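Local coordinates for glucose-6-phosphate isomerase (Chlamydia trachomatis D/UW-3/CX, PDB 6OTU) that catalyses the reversible isomerisation of glucose-6-phosphate to fructose-6-phosphate, the aldose-ketose interconversion of glycolysis, at the interface of chains A and B. Numbering follows the deposited sequence. Chains: chain A/B, Glucose-6-phosphate isomerase.

Contact 1: the interface of chains A and B. Residues chain A 55, 57, 407, 427, 431, 458, 460; chain B 528-529, 532-533.
B:Leu532 pushes its forked tip among apolar side chains of chain A, and its two methyls divide the work. B:Leu532 CD1 lies 3.6 Å from CZ at the far end of the A:Phe427 ring, while CB of the same leucine meets that ring at its edge, in plane. B:Leu532 CD2 turns the other way, to CG2 of A:Val460 at 3.7 Å and CG2 of A:Ile458, with the methyl of A:Thr55 more distant. One turn earlier, B:Leu528 slides antiparallel past A:Val431, its CD1 3.6 Å from CG1 of the valine, and the same CD1 meets A:Ile458 CD1 tip to tip at 3.8 Å. The second valine methyl, A:Val431 CG2, touches the edge of the B:Phe529 ring at CE1 (3.6 Å). That methyl also covers one face of A:Phe427, and CD2 of A:Leu407 covers the opposite face, both towards the rim, so the ring is sandwiched within its own chain while its edge serves the partner. At the C-terminus, B:Thr533 sends CG2 to A:Leu407 CD2 at 4.0 Å. The hydroxyl B:Thr533 OG1, between backbone N and carbonyl carbon (chi1 69°), turns back to the carbonyl O of B:Phe529 in a 2.8 Å hydrogen bond that ties the last residue to its helix. The contact across the chains is thus apolar. Helix 522-532 of chain B, the end of the polypeptide, packs on strands 54-57 and 456-461 and helix 422-439 of chain A.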
ATOM      1  N   THR A  55     -20.572  14.316   4.081  1.00 37.59           N
ATOM      2  CA  THR A  55     -21.608  13.688   3.275  1.00 36.45           C
ATOM      3  C   THR A  55     -21.101  12.331   2.810  1.00 38.92           C
ATOM      4  O   THR A  55     -19.926  12.178   2.451  1.00 40.61           O
ATOM      5  CB  THR A  55     -22.022  14.565   2.082  1.00 37.91           C
ATOM      6  OG1 THR A  55     -22.425  15.852   2.566  1.00 39.18           O
ATOM      7  CG2 THR A  55     -23.185  13.927   1.321  1.00 37.73           C
ATOM      8  N   SER A  57     -22.266   9.302   0.192  1.00 33.75           N
ATOM      9  CA  SER A  57     -23.115   8.893  -0.923  1.00 38.26           C
ATOM     10  C   SER A  57     -22.806   7.447  -1.274  1.00 37.43           C
ATOM     11  O   SER A  57     -21.639   7.075  -1.398  1.00 37.84           O
ATOM     12  CB  SER A  57     -22.910   9.779  -2.156  1.00 37.18           C
ATOM     13  OG  SER A  57     -23.963   9.612  -3.104  1.00 46.40           O
ATOM     14  N   LEU A 407     -13.632  19.076  -0.342  1.00 38.53           N
ATOM     15  CA  LEU A 407     -13.953  20.200  -1.213  1.00 39.68           C
ATOM     16  C   LEU A 407     -12.821  21.221  -1.309  1.00 44.49           C
ATOM     17  O   LEU A 407     -12.799  22.006  -2.265  1.00 39.18           O
ATOM     18  CB  LEU A 407     -15.224  20.901  -0.722  1.00 35.19           C
ATOM     19  CG  LEU A 407     -16.456  19.992  -0.643  1.00 41.73           C
ATOM     20  CD1 LEU A 407     -17.674  20.780  -0.193  1.00 33.96           C
ATOM     21  CD2 LEU A 407     -16.741  19.297  -1.972  1.00 40.61           C
ATOM     22  N   PHE A 427     -11.598  16.906  -6.942  1.00 38.87           N
ATOM     23  CA  PHE A 427     -12.874  16.327  -6.531  1.00 40.55           C
ATOM     24  C   PHE A 427     -13.649  15.770  -7.721  1.00 42.55           C
ATOM     25  O   PHE A 427     -14.229  14.677  -7.636  1.00 39.26           O
ATOM     26  CB  PHE A 427     -13.720  17.363  -5.794  1.00 42.83           C
ATOM     27  CG  PHE A 427     -14.901  16.767  -5.106  1.00 49.35           C
ATOM     28  CD1 PHE A 427     -14.723  15.811  -4.116  1.00 50.34           C
ATOM     29  CD2 PHE A 427     -16.184  17.135  -5.453  1.00 52.03           C
ATOM     30  CE1 PHE A 427     -15.806  15.241  -3.480  1.00 47.70           C
ATOM     31  CE2 PHE A 427     -17.264  16.566  -4.819  1.00 49.27           C
ATOM     32  CZ  PHE A 427     -17.069  15.615  -3.832  1.00 47.83           C
ATOM     33  N   VAL A 431     -15.490  11.999  -8.452  1.00 31.78           N
ATOM     34  CA  VAL A 431     -16.887  11.797  -8.838  1.00 32.07           C
ATOM     35  C   VAL A 431     -16.976  11.072 -10.179  1.00 38.70           C
ATOM     36  O   VAL A 431     -17.729  10.103 -10.335  1.00 35.45           O
ATOM     37  CB  VAL A 431     -17.626  13.149  -8.883  1.00 34.73           C
ATOM     38  CG1 VAL A 431     -18.969  12.998  -9.565  1.00 33.11           C
ATOM     39  CG2 VAL A 431     -17.774  13.748  -7.457  1.00 32.59           C
ATOM     40  N   ILE A 458     -18.695   7.272  -1.421  1.00 32.38           N
ATOM     41  CA  ILE A 458     -18.038   8.573  -1.443  1.00 33.04           C
ATOM     42  C   ILE A 458     -18.265   9.222  -0.087  1.00 41.34           C
ATOM     43  O   ILE A 458     -19.413   9.461   0.302  1.00 30.64           O
ATOM     44  CB  ILE A 458     -18.583   9.492  -2.556  1.00 30.70           C
ATOM     45  CG1 ILE A 458     -18.530   8.820  -3.931  1.00 38.02           C
ATOM     46  CG2 ILE A 458     -17.827  10.808  -2.567  1.00 30.86           C
ATOM     47  CD1 ILE A 458     -19.116   9.684  -5.072  1.00 31.24           C
ATOM     48  N   VAL A 460     -17.124  12.693   1.997  1.00 31.44           N
ATOM     49  CA  VAL A 460     -16.524  14.008   1.765  1.00 34.13           C
ATOM     50  C   VAL A 460     -16.734  14.906   2.975  1.00 32.05           C
ATOM     51  O   VAL A 460     -17.823  14.935   3.558  1.00 36.42           O
ATOM     52  CB  VAL A 460     -17.100  14.706   0.506  1.00 42.41           C
ATOM     53  CG1 VAL A 460     -16.185  15.858   0.057  1.00 40.58           C
ATOM     54  CG2 VAL A 460     -17.302  13.730  -0.611  1.00 48.99           C
TER
ATOM     55  N   LEU B 528     -24.736  14.249  -8.465  1.00 48.25           N
ATOM     56  CA  LEU B 528     -23.783  13.970  -7.401  1.00 52.00           C
ATOM     57  C   LEU B 528     -23.212  15.265  -6.852  1.00 52.02           C
ATOM     58  O   LEU B 528     -23.236  15.503  -5.640  1.00 51.89           O
ATOM     59  CB  LEU B 528     -22.662  13.064  -7.919  1.00 45.20           C
ATOM     60  CG  LEU B 528     -22.654  11.612  -7.449  1.00 44.01           C
ATOM     61  CD1 LEU B 528     -21.376  10.887  -7.903  1.00 44.85           C
ATOM     62  CD2 LEU B 528     -22.754  11.556  -5.939  1.00 49.86           C
ATOM     63  N   PHE B 529     -22.723  16.131  -7.743  1.00 53.40           N
ATOM     64  CA  PHE B 529     -22.139  17.397  -7.315  1.00 55.77           C
ATOM     65  C   PHE B 529     -23.061  18.148  -6.375  1.00 51.83           C
ATOM     66  O   PHE B 529     -22.598  18.731  -5.390  1.00 49.13           O
ATOM     67  CB  PHE B 529     -21.801  18.273  -8.522  1.00 62.30           C
ATOM     68  CG  PHE B 529     -20.372  18.154  -8.968  1.00 63.93           C
ATOM     69  CD1 PHE B 529     -19.587  17.104  -8.526  1.00 61.36           C
ATOM     70  CD2 PHE B 529     -19.818  19.088  -9.832  1.00 68.82           C
ATOM     71  CE1 PHE B 529     -18.273  16.979  -8.936  1.00 62.98           C
ATOM     72  CE2 PHE B 529     -18.500  18.972 -10.249  1.00 69.65           C
ATOM     73  CZ  PHE B 529     -17.723  17.914  -9.796  1.00 66.09           C
ATOM     74  N   LEU B 532     -23.222  16.421  -2.830  1.00 61.13           N
ATOM     75  CA  LEU B 532     -21.982  16.412  -2.068  1.00 60.02           C
ATOM     76  C   LEU B 532     -21.523  17.808  -1.681  1.00 68.56           C
ATOM     77  O   LEU B 532     -20.520  17.934  -0.969  1.00 74.23           O
ATOM     78  CB  LEU B 532     -20.870  15.705  -2.852  1.00 45.01           C
ATOM     79  CG  LEU B 532     -21.027  14.209  -3.152  1.00 47.11           C
ATOM     80  CD1 LEU B 532     -20.097  13.778  -4.259  1.00 44.33           C
ATOM     81  CD2 LEU B 532     -20.759  13.361  -1.929  1.00 47.28           C
ATOM     82  N   THR B 533     -22.222  18.854  -2.133  1.00 62.65           N
ATOM     83  CA  THR B 533     -21.824  20.233  -1.846  1.00 65.00           C
ATOM     84  C   THR B 533     -22.954  21.069  -1.232  1.00 74.79           C
ATOM     85  O   THR B 533     -22.880  22.301  -1.232  1.00 76.84           O
ATOM     86  CB  THR B 533     -21.322  20.959  -3.116  1.00 66.16           C
ATOM     87  OG1 THR B 533     -22.419  21.184  -4.011  1.00 65.48           O
ATOM     88  CG2 THR B 533     -20.237  20.144  -3.828  1.00 67.09           C
ATOM     89  OXT THR B 533     -23.965  20.556  -0.731  1.00 78.22           O
TER

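Contact 2: the interface of chains A and B. Residues chain A 394, 445, 447-448, 450; chain B 100, 493, 495.
The 3-10 turn 446-448 of chain A fits against the start of helix 495-511 of chain B and the loop residues B:Gln100 and B:Asp493. A:Asn447 meets B:Asp493 tip to tip: its amide ND2 donates to carboxylate OD2 at 2.8 Å, on the syn side but 28° out of the carboxylate plane. OD2 of B:Asp493 lies close to the amide plane of A:Asn447, which helps to set the asparagine's rotation. ND2 also contacts water 1, which reaches the backbone O of B:Gln100. That carbonyl is gripped a second time: ND2 of A:Asn445 donates to the backbone O of B:Gln100 at 2.9 Å, almost in the plane of the asparagine amide. The same asparagine's OD1 accepts the backbone N of A:Asn447, bracing the turn from within chain A. Behind it, NE2 of A:Gln394 holds the carbonyl O of A:Asn447 at 2.8 Å, approaching from above the carbonyl plane, 55° out of it. B:Glu495 packs against the turn, its aliphatic part crossing A:Asn447 at about a right angle, and its backbone O meets the edge of the A:Phe450 ring in plane, 3.6 Å from CZ. A:Lys448, bent at its last two torsions, brings its ammonium towards the glutamate in a long salt bridge, A:Lys448 NZ to B:Glu495 OE1 4.0 Å. The same A:Lys448 NZ donates to OE1 of B:Gln100 at 2.8 Å, nearly along the C=O axis (167°).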
ATOM      1  N   GLN A 394     -11.318  -2.806 -16.021  1.00 30.08           N
ATOM      2  CA  GLN A 394     -11.261  -3.784 -17.106  1.00 35.80           C
ATOM      3  C   GLN A 394     -10.654  -5.125 -16.724  1.00 34.60           C
ATOM      4  O   GLN A 394     -10.564  -6.002 -17.588  1.00 34.44           O
ATOM      5  CB  GLN A 394     -10.482  -3.222 -18.313  1.00 30.67           C
ATOM      6  CG  GLN A 394     -11.243  -2.197 -19.146  1.00 35.65           C
ATOM      7  CD  GLN A 394     -10.569  -1.949 -20.482  1.00 39.61           C
ATOM      8  OE1 GLN A 394      -9.343  -1.905 -20.562  1.00 44.01           O
ATOM      9  NE2 GLN A 394     -11.366  -1.800 -21.541  1.00 34.76           N
ATOM     10  N   ASN A 445     -15.633  -1.870 -29.934  1.00 46.63           N
ATOM     11  CA  ASN A 445     -14.299  -2.415 -29.712  1.00 43.52           C
ATOM     12  C   ASN A 445     -14.230  -3.049 -28.323  1.00 40.92           C
ATOM     13  O   ASN A 445     -14.416  -2.344 -27.320  1.00 40.02           O
ATOM     14  CB  ASN A 445     -13.273  -1.289 -29.849  1.00 48.04           C
ATOM     15  CG  ASN A 445     -11.836  -1.781 -29.891  1.00 44.70           C
ATOM     16  OD1 ASN A 445     -11.486  -2.789 -29.277  1.00 45.43           O
ATOM     17  ND2 ASN A 445     -10.988  -1.045 -30.601  1.00 42.37           N
ATOM     18  N   ASN A 447     -11.690  -3.974 -26.604  1.00 36.83           N
ATOM     19  CA  ASN A 447     -10.596  -3.396 -25.828  1.00 39.21           C
ATOM     20  C   ASN A 447     -11.002  -2.104 -25.121  1.00 38.34           C
ATOM     21  O   ASN A 447     -10.325  -1.684 -24.173  1.00 36.37           O
ATOM     22  CB  ASN A 447      -9.388  -3.135 -26.734  1.00 35.72           C
ATOM     23  CG  ASN A 447      -8.058  -3.271 -25.996  1.00 36.78           C
ATOM     24  OD1 ASN A 447      -7.909  -4.132 -25.140  1.00 38.85           O
ATOM     25  ND2 ASN A 447      -7.090  -2.420 -26.329  1.00 33.83           N
ATOM     26  N   LYS A 448     -12.084  -1.467 -25.555  1.00 37.97           N
ATOM     27  CA  LYS A 448     -12.473  -0.158 -25.054  1.00 41.31           C
ATOM     28  C   LYS A 448     -13.805  -0.201 -24.329  1.00 40.90           C
ATOM     29  O   LYS A 448     -14.422   0.853 -24.130  1.00 46.16           O
ATOM     30  CB  LYS A 448     -12.559   0.871 -26.189  1.00 41.29           C
ATOM     31  CG  LYS A 448     -11.258   1.225 -26.879  1.00 47.42           C
ATOM     32  CD  LYS A 448     -11.575   1.800 -28.269  1.00 54.02           C
ATOM     33  CE  LYS A 448     -10.684   2.977 -28.656  1.00 63.01           C
ATOM     34  NZ  LYS A 448      -9.293   2.573 -28.991  1.00 63.48           N
ATOM     35  N   PHE A 450     -16.285  -1.136 -20.987  1.00 32.51           N
ATOM     36  CA  PHE A 450     -16.215  -1.086 -19.536  1.00 37.74           C
ATOM     37  C   PHE A 450     -17.543  -1.630 -19.027  1.00 40.08           C
ATOM     38  O   PHE A 450     -18.595  -1.048 -19.300  1.00 32.63           O
ATOM     39  CB  PHE A 450     -15.951   0.349 -19.070  1.00 40.60           C
ATOM     40  CG  PHE A 450     -14.701   0.953 -19.669  1.00 39.19           C
ATOM     41  CD1 PHE A 450     -13.473   0.798 -19.050  1.00 39.84           C
ATOM     42  CD2 PHE A 450     -14.751   1.650 -20.863  1.00 40.91           C
ATOM     43  CE1 PHE A 450     -12.316   1.340 -19.611  1.00 41.26           C
ATOM     44  CE2 PHE A 450     -13.601   2.198 -21.424  1.00 43.18           C
ATOM     45  CZ  PHE A 450     -12.388   2.040 -20.799  1.00 40.54           C
TER
ATOM     46  N   GLN B 100      -9.191  -1.843 -33.648  1.00 40.94           N
ATOM     47  CA  GLN B 100      -8.297  -0.710 -33.439  1.00 48.34           C
ATOM     48  C   GLN B 100      -7.528  -0.873 -32.129  1.00 40.52           C
ATOM     49  O   GLN B 100      -8.110  -1.213 -31.095  1.00 40.23           O
ATOM     50  CB  GLN B 100      -9.116   0.586 -33.434  1.00 45.64           C
ATOM     51  CG  GLN B 100      -8.325   1.854 -33.717  1.00 46.65           C
ATOM     52  CD  GLN B 100      -7.457   2.248 -32.553  1.00 53.84           C
ATOM     53  OE1 GLN B 100      -7.895   2.221 -31.397  1.00 57.93           O
ATOM     54  NE2 GLN B 100      -6.204   2.588 -32.841  1.00 55.87           N
ATOM     55  N   ASP B 493      -0.882  -2.225 -23.228  1.00 39.67           N
ATOM     56  CA  ASP B 493      -1.706  -1.027 -23.336  1.00 32.70           C
ATOM     57  C   ASP B 493      -2.505  -0.837 -22.043  1.00 33.24           C
ATOM     58  O   ASP B 493      -2.317  -1.555 -21.048  1.00 38.59           O
ATOM     59  CB  ASP B 493      -2.598  -1.076 -24.591  1.00 33.51           C
ATOM     60  CG  ASP B 493      -3.571  -2.244 -24.585  1.00 44.58           C
ATOM     61  OD1 ASP B 493      -3.509  -3.084 -23.646  1.00 42.00           O
ATOM     62  OD2 ASP B 493      -4.388  -2.316 -25.539  1.00 34.30           O
ATOM     63  N   GLU B 495      -6.279   0.776 -21.768  1.00 40.75           N
ATOM     64  CA  GLU B 495      -7.465   1.527 -22.158  1.00 34.78           C
ATOM     65  C   GLU B 495      -8.247   2.045 -20.952  1.00 34.74           C
ATOM     66  O   GLU B 495      -8.981   3.033 -21.087  1.00 37.86           O
ATOM     67  CB  GLU B 495      -8.343   0.661 -23.051  1.00 35.36           C
ATOM     68  CG  GLU B 495      -7.756   0.471 -24.440  1.00 38.98           C
ATOM     69  CD  GLU B 495      -7.571   1.788 -25.195  1.00 46.68           C
ATOM     70  OE1 GLU B 495      -8.455   2.680 -25.097  1.00 37.15           O
ATOM     71  OE2 GLU B 495      -6.527   1.933 -25.872  1.00 48.39           O
TER
HETATM   72  O   HOH W   1      -7.807  -0.488 -28.290  1.00 30.54           O

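Contact 3: the interface of chains A and B. Residues chain A 96, 361, 493, 495; chain B 394, 447-448.
B:Asn447 has helical backbone torsions (phi -64°, psi -18°) in the 3-10 turn 446-448, and B:Lys448 closes that turn with a more extended phi, facing A:Glu495, the first residue of helix 495-511. The side chain of B:Asn447 lies among A:Asp493, A:Glu495, A:Ile96 and A:Ile361. Its ND2 donates to the carboxylate of A:Asp493, and hydrocarbon packs on both faces of the amide. A:Ile96 covers one face, its CG1 3.8 Å from the amide carbon CG of B:Asn447, with the two side chains crossing at a slant. On the same side of the amide plane, nearer its oxygen end, A:Ile361, whose CG1 stands between the backbone N and the carbonyl carbon (chi1 55°), sends CD1 towards OD1. The opposite face is covered by A:Glu495, which crosses the asparagine at about a right angle with its CG 3.5 Å from ND2 of B:Asn447. The amide is thus sandwiched between an isoleucine and the aliphatic part of a glutamate while its nitrogen is tied to the aspartate. A:Glu495 CB also lies 3.7 Å from OE1 of B:Gln394, the two side chains running side by side and pointing the same way. B:Lys448 adds its long salt bridge to A:Glu495. The site attaches this turn of chain B beside the chain A catalytic region: the centre of the contact lies about 9 Å from A:Glu355, the proton donor, and the contact probably helps to keep the surrounding loops in place.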
ATOM      1  N   ILE A  96     -12.692 -14.743  24.561  1.00 37.30           N
ATOM      2  CA  ILE A  96     -13.200 -15.929  23.883  1.00 35.20           C
ATOM      3  C   ILE A  96     -13.768 -16.855  24.954  1.00 36.42           C
ATOM      4  O   ILE A  96     -13.052 -17.253  25.883  1.00 51.55           O
ATOM      5  CB  ILE A  96     -12.103 -16.638  23.066  1.00 38.56           C
ATOM      6  CG1 ILE A  96     -11.572 -15.734  21.943  1.00 36.59           C
ATOM      7  CG2 ILE A  96     -12.623 -17.945  22.499  1.00 35.02           C
ATOM      8  CD1 ILE A  96     -12.610 -15.358  20.914  1.00 32.16           C
ATOM      9  N   ILE A 361     -12.495 -17.781  14.139  1.00 32.65           N
ATOM     10  CA  ILE A 361     -13.271 -18.389  15.215  1.00 35.55           C
ATOM     11  C   ILE A 361     -14.156 -17.314  15.840  1.00 34.35           C
ATOM     12  O   ILE A 361     -13.800 -16.130  15.863  1.00 34.34           O
ATOM     13  CB  ILE A 361     -12.381 -19.042  16.300  1.00 37.84           C
ATOM     14  CG1 ILE A 361     -11.389 -18.023  16.847  1.00 36.75           C
ATOM     15  CG2 ILE A 361     -11.681 -20.270  15.762  1.00 42.18           C
ATOM     16  CD1 ILE A 361     -11.723 -17.594  18.235  1.00 49.46           C
ATOM     17  N   ASP A 493      -8.270  -8.882  19.950  1.00 39.67           N
ATOM     18  CA  ASP A 493      -6.991  -9.528  20.220  1.00 32.70           C
ATOM     19  C   ASP A 493      -6.274  -9.816  18.899  1.00 33.24           C
ATOM     20  O   ASP A 493      -6.712  -9.404  17.814  1.00 38.59           O
ATOM     21  CB  ASP A 493      -7.176 -10.787  21.089  1.00 33.51           C
ATOM     22  CG  ASP A 493      -8.040 -11.847  20.426  1.00 44.58           C
ATOM     23  OD1 ASP A 493      -8.579 -11.587  19.315  1.00 42.00           O
ATOM     24  OD2 ASP A 493      -8.180 -12.938  21.036  1.00 34.30           O
ATOM     25  N   GLU A 495      -3.819 -13.033  18.150  1.00 40.75           N
ATOM     26  CA  GLU A 495      -2.952 -14.170  18.426  1.00 34.78           C
ATOM     27  C   GLU A 495      -1.956 -14.428  17.297  1.00 34.74           C
ATOM     28  O   GLU A 495      -0.902 -15.027  17.547  1.00 37.86           O
ATOM     29  CB  GLU A 495      -3.804 -15.402  18.700  1.00 35.36           C
ATOM     30  CG  GLU A 495      -4.499 -15.344  20.050  1.00 38.98           C
ATOM     31  CD  GLU A 495      -3.521 -15.249  21.222  1.00 46.68           C
ATOM     32  OE1 GLU A 495      -2.457 -15.923  21.188  1.00 37.15           O
ATOM     33  OE2 GLU A 495      -3.813 -14.483  22.168  1.00 48.39           O
TER
ATOM     34  N   GLN B 394      -4.415 -16.288  10.385  1.00 30.08           N
ATOM     35  CA  GLN B 394      -5.639 -16.728  11.052  1.00 35.80           C
ATOM     36  C   GLN B 394      -6.926 -16.210  10.427  1.00 34.60           C
ATOM     37  O   GLN B 394      -8.003 -16.531  10.937  1.00 34.44           O
ATOM     38  CB  GLN B 394      -5.627 -16.329  12.543  1.00 30.67           C
ATOM     39  CG  GLN B 394      -4.725 -17.182  13.426  1.00 35.65           C
ATOM     40  CD  GLN B 394      -5.017 -16.967  14.898  1.00 39.61           C
ATOM     41  OE1 GLN B 394      -5.281 -15.844  15.324  1.00 44.01           O
ATOM     42  NE2 GLN B 394      -4.985 -18.044  15.684  1.00 34.76           N
ATOM     43  N   ASN B 447      -8.333 -20.327  19.432  1.00 36.83           N
ATOM     44  CA  ASN B 447      -7.834 -18.971  19.227  1.00 39.21           C
ATOM     45  C   ASN B 447      -6.339 -18.942  18.909  1.00 38.34           C
ATOM     46  O   ASN B 447      -5.843 -17.938  18.382  1.00 36.37           O
ATOM     47  CB  ASN B 447      -8.118 -18.112  20.463  1.00 35.72           C
ATOM     48  CG  ASN B 447      -8.349 -16.642  20.119  1.00 36.78           C
ATOM     49  OD1 ASN B 447      -8.952 -16.331  19.100  1.00 38.85           O
ATOM     50  ND2 ASN B 447      -7.870 -15.737  20.970  1.00 33.83           N
ATOM     51  N   LYS B 448      -5.614 -20.013  19.216  1.00 37.97           N
ATOM     52  CA  LYS B 448      -4.164 -20.035  19.094  1.00 41.31           C
ATOM     53  C   LYS B 448      -3.697 -21.041  18.059  1.00 40.90           C
ATOM     54  O   LYS B 448      -2.517 -21.410  18.062  1.00 46.16           O
ATOM     55  CB  LYS B 448      -3.498 -20.357  20.438  1.00 41.29           C
ATOM     56  CG  LYS B 448      -3.658 -19.328  21.536  1.00 47.42           C
ATOM     57  CD  LYS B 448      -3.431 -20.012  22.894  1.00 54.02           C
ATOM     58  CE  LYS B 448      -2.645 -19.154  23.881  1.00 63.01           C
ATOM     59  NZ  LYS B 448      -3.436 -18.022  24.431  1.00 63.48           N
TER

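Contact 2 and contact 3 are twins under the two-fold axis: residues 394, 447 and 448 of one chain meet 493 and 495 of the other, and the chains exchange roles, with centres about 45 Å apart. Contact 1 uses different residues; its centre lies about 28 Å from that of contact 2 and 39 Å from that of contact 3. Its C-terminal helix makes an apolar join, whereas the twin sites are largely polar. The centre of contact 3 is about 9 Å from A:Glu355 but 39 Å from A:His386, as befits a family whose catalytic histidine comes from the neighbouring subunit: dimerisation completes each active site.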